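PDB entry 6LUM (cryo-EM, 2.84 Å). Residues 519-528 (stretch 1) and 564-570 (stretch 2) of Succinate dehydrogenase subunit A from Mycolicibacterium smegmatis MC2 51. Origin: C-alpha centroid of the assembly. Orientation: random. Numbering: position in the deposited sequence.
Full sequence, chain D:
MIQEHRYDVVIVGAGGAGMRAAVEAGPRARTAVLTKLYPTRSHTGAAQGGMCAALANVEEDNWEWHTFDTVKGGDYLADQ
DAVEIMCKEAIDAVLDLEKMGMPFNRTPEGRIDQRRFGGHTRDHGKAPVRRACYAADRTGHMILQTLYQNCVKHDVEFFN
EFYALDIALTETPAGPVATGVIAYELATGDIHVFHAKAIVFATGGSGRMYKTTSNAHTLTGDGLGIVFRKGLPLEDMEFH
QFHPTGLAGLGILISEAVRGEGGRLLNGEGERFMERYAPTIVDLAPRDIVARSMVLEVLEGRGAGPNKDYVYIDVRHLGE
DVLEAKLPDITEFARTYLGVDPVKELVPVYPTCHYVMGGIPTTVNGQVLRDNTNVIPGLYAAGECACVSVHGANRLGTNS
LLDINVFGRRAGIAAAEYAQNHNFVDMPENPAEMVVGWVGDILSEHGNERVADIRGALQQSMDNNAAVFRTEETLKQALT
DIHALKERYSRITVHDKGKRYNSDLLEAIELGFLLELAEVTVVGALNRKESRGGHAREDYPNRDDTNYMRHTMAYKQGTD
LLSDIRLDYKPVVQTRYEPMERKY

Stretch 1 519-528: EVTVVGALNR
Stretch 2, residues 564-570: DIRLDYK

The one hydrogen bond that joins these two segments is a weak one, and it lies at the far end of an otherwise largely apolar contact: N527 ND2 donates to Y569 OH over 3.1 Å, with an N-H...acceptor angle of only 123°. The distance is ordinary; the bent angle is what weakens the bond. The amide approaches the tyrosine ring obliquely.

The scaffold is a helix against a strand. Residues 519-527 continue a helix that begins earlier in the chain, with phi from -58° to -80° and psi from -25° to -51°. Its backbone ladder runs V523 N to E519 O (3.0 Å), G524 N to V520 O (3.0 Å), A525 N to T521 O (2.9 Å), L526 N to V522 O (2.9 Å), N527 N to V523 O (2.9 Å) and R528 N to G524 O (3.0 Å). R528, at -73/104, is the first residue to leave helical values. Residues 565-570 form an extended strand, phi -94 to -127° and psi 111 to 175°, that continues later in the chain. The N-to-C directions differ by 45° (signed crossing angle -45°), and the axes approach to 9.9 Å. Register is set by V520 and I565, whose CA atoms lie 7.3 Å apart.

Both elements therefore advance in the same general sense, and the contacts follow in order. On the helix, E519, V523 and N527 recur at four-residue intervals, and each directs its CA-to-CB bond toward the strand. On the strand, alternation brings I565 and L567 toward the helix, whereas D568 points away and R566 is out of reach.

I565 (chi1 -51°, m; chi2 -72°, m) gives up the most area, 76 of the 366 Å² buried in total. Its CG2 meets CG2 of V523 (chi1 m) at 3.9 Å, and its CD1 lies 4.5 Å from CG2 of V520 (chi1 t), a looser apolar contact. E519, extended with chi1 and chi2 both t, brings OE1 to 4.1 Å from I565 CG1; both carboxylate oxygens are hydrogen-bonded elsewhere in the structure.

L567 (chi1 m, chi2 t) takes the next position. Its CD1 packs 3.6 Å from N527 ND2 and 4.2 Å from V523 O, so the methyl group borders the helix backbone as well as an amide side chain. G524 has no side chain here; an ideal CB would stand 5.0 Å from L567 CD2.

N527 adopts chi1 t with chi2 22°. The CA-to-CB bond of Y569 points sideways, but chi1 -86° (m) and chi2 96° carry the end of its side chain nearer the helix, allowing the hydroxyl to meet the amide.

Two polar interactions belong to the strand segment itself. D564 OD1 accepts a short but weak hydrogen bond from I565 N, 2.6 Å at 121°. R566 NH2 and D568 OD1 form a 2.8 Å salt bridge, pairing side chains that take no part in the helix contact.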

# COMPACT_ATOMS: atom_id res chain seq x y z
N GLU D 519 43.54 19.87 29.70
CA GLU D 519 43.78 20.83 30.77
C GLU D 519 42.66 20.80 31.80
O GLU D 519 42.92 20.95 33.00
CB GLU D 519 43.96 22.24 30.23
CG GLU D 519 44.80 23.09 31.16
CD GLU D 519 44.76 24.56 30.81
OE1 GLU D 519 44.71 25.40 31.74
OE2 GLU D 519 44.78 24.90 29.61
N VAL D 520 41.41 20.62 31.36
CA VAL D 520 40.30 20.51 32.31
C VAL D 520 40.54 19.35 33.26
O VAL D 520 40.40 19.48 34.49
CB VAL D 520 38.97 20.34 31.58
CG1 VAL D 520 37.86 20.22 32.57
CG2 VAL D 520 38.73 21.50 30.68
N THR D 521 40.88 18.18 32.71
CA THR D 521 41.12 17.01 33.54
C THR D 521 42.24 17.27 34.53
O THR D 521 42.13 16.92 35.71
CB THR D 521 41.47 15.81 32.66
OG1 THR D 521 40.33 15.46 31.87
CG2 THR D 521 41.85 14.64 33.52
N VAL D 522 43.33 17.88 34.08
CA VAL D 522 44.48 18.04 34.97
C VAL D 522 44.17 19.03 36.09
O VAL D 522 44.55 18.80 37.24
CB VAL D 522 45.72 18.46 34.17
CG1 VAL D 522 46.83 18.83 35.12
CG2 VAL D 522 46.16 17.33 33.28
N VAL D 523 43.47 20.13 35.79
CA VAL D 523 43.19 21.09 36.86
C VAL D 523 42.17 20.52 37.85
O VAL D 523 42.28 20.74 39.06
CB VAL D 523 42.73 22.45 36.30
CG1 VAL D 523 43.87 23.14 35.62
CG2 VAL D 523 41.57 22.29 35.38
N GLY D 524 41.19 19.76 37.36
CA GLY D 524 40.28 19.11 38.28
C GLY D 524 40.98 18.12 39.19
O GLY D 524 40.79 18.12 40.41
N ALA D 525 41.82 17.26 38.61
CA ALA D 525 42.54 16.26 39.39
C ALA D 525 43.56 16.88 40.32
O ALA D 525 43.92 16.26 41.32
CB ALA D 525 43.23 15.26 38.47
N LEU D 526 44.06 18.07 40.01
CA LEU D 526 44.96 18.76 40.92
C LEU D 526 44.18 19.44 42.04
O LEU D 526 44.72 19.63 43.13
CB LEU D 526 45.80 19.77 40.16
CG LEU D 526 46.94 20.46 40.90
CD1 LEU D 526 47.75 19.44 41.64
CD2 LEU D 526 47.79 21.20 39.91
N ASN D 527 42.93 19.81 41.77
CA ASN D 527 42.10 20.39 42.82
C ASN D 527 41.68 19.34 43.84
O ASN D 527 41.83 19.55 45.05
CB ASN D 527 40.87 21.04 42.18
CG ASN D 527 39.93 21.62 43.20
OD1 ASN D 527 40.32 21.91 44.33
ND2 ASN D 527 38.68 21.79 42.81
N ARG D 528 41.14 18.21 43.38
CA ARG D 528 40.58 17.23 44.31
C ARG D 528 41.69 16.50 45.05
O ARG D 528 42.34 15.61 44.50
CB ARG D 528 39.70 16.24 43.55
CG ARG D 528 38.91 15.35 44.47
CD ARG D 528 38.03 14.39 43.71
NE ARG D 528 36.88 15.06 43.13
CZ ARG D 528 35.78 15.37 43.80
NH1 ARG D 528 35.68 15.07 45.09
NH2 ARG D 528 34.77 15.97 43.20
N ASP D 564 41.92 30.57 31.55
CA ASP D 564 41.83 30.18 32.94
C ASP D 564 40.63 29.27 33.15
O ASP D 564 39.62 29.39 32.44
CB ASP D 564 41.73 31.40 33.85
CG ASP D 564 42.01 31.08 35.30
OD1 ASP D 564 42.26 29.90 35.60
OD2 ASP D 564 41.98 32.01 36.13
N ILE D 565 40.74 28.37 34.11
CA ILE D 565 39.68 27.42 34.43
C ILE D 565 39.23 27.73 35.85
O ILE D 565 39.98 27.51 36.81
CB ILE D 565 40.16 25.97 34.32
CG1 ILE D 565 40.83 25.73 32.97
CG2 ILE D 565 39.00 25.02 34.49
CD1 ILE D 565 39.88 25.69 31.83
N ARG D 566 38.01 28.25 35.99
CA ARG D 566 37.46 28.56 37.30
C ARG D 566 36.64 27.38 37.80
O ARG D 566 35.81 26.85 37.06
CB ARG D 566 36.60 29.81 37.26
CG ARG D 566 35.76 30.00 38.51
CD ARG D 566 35.03 31.32 38.49
NE ARG D 566 34.19 31.45 37.31
CZ ARG D 566 32.92 31.07 37.26
NH1 ARG D 566 32.22 31.22 36.15
NH2 ARG D 566 32.35 30.55 38.33
N LEU D 567 36.86 26.98 39.04
CA LEU D 567 36.27 25.77 39.60
C LEU D 567 35.24 26.13 40.67
O LEU D 567 35.57 26.81 41.64
CB LEU D 567 37.34 24.86 40.18
CG LEU D 567 38.36 24.30 39.19
CD1 LEU D 567 39.58 23.84 39.93
CD2 LEU D 567 37.76 23.15 38.42
N ASP D 568 34.02 25.67 40.48
CA ASP D 568 32.95 25.76 41.46
C ASP D 568 32.57 24.35 41.90
O ASP D 568 33.07 23.36 41.36
CB ASP D 568 31.74 26.50 40.89
CG ASP D 568 32.02 27.96 40.61
OD1 ASP D 568 31.20 28.61 39.94
OD2 ASP D 568 33.07 28.47 41.07
N TYR D 569 31.67 24.26 42.87
CA TYR D 569 31.28 22.98 43.43
C TYR D 569 29.77 22.82 43.35
O TYR D 569 29.02 23.79 43.44
CB TYR D 569 31.75 22.84 44.86
CG TYR D 569 33.15 22.33 44.97
CD1 TYR D 569 34.22 23.19 45.13
CD2 TYR D 569 33.42 20.97 44.90
CE1 TYR D 569 35.51 22.72 45.22
CE2 TYR D 569 34.70 20.49 44.99
CZ TYR D 569 35.74 21.37 45.15
OH TYR D 569 37.02 20.88 45.24
N LYS D 570 29.34 21.58 43.20
CA LYS D 570 27.93 21.24 43.09
C LYS D 570 27.60 20.16 44.11
O LYS D 570 28.32 19.15 44.19
CB LYS D 570 27.61 20.77 41.68
CG LYS D 570 26.24 20.18 41.49
CD LYS D 570 26.04 19.81 40.04
CE LYS D 570 24.63 19.36 39.76
NZ LYS D 570 24.54 18.76 38.40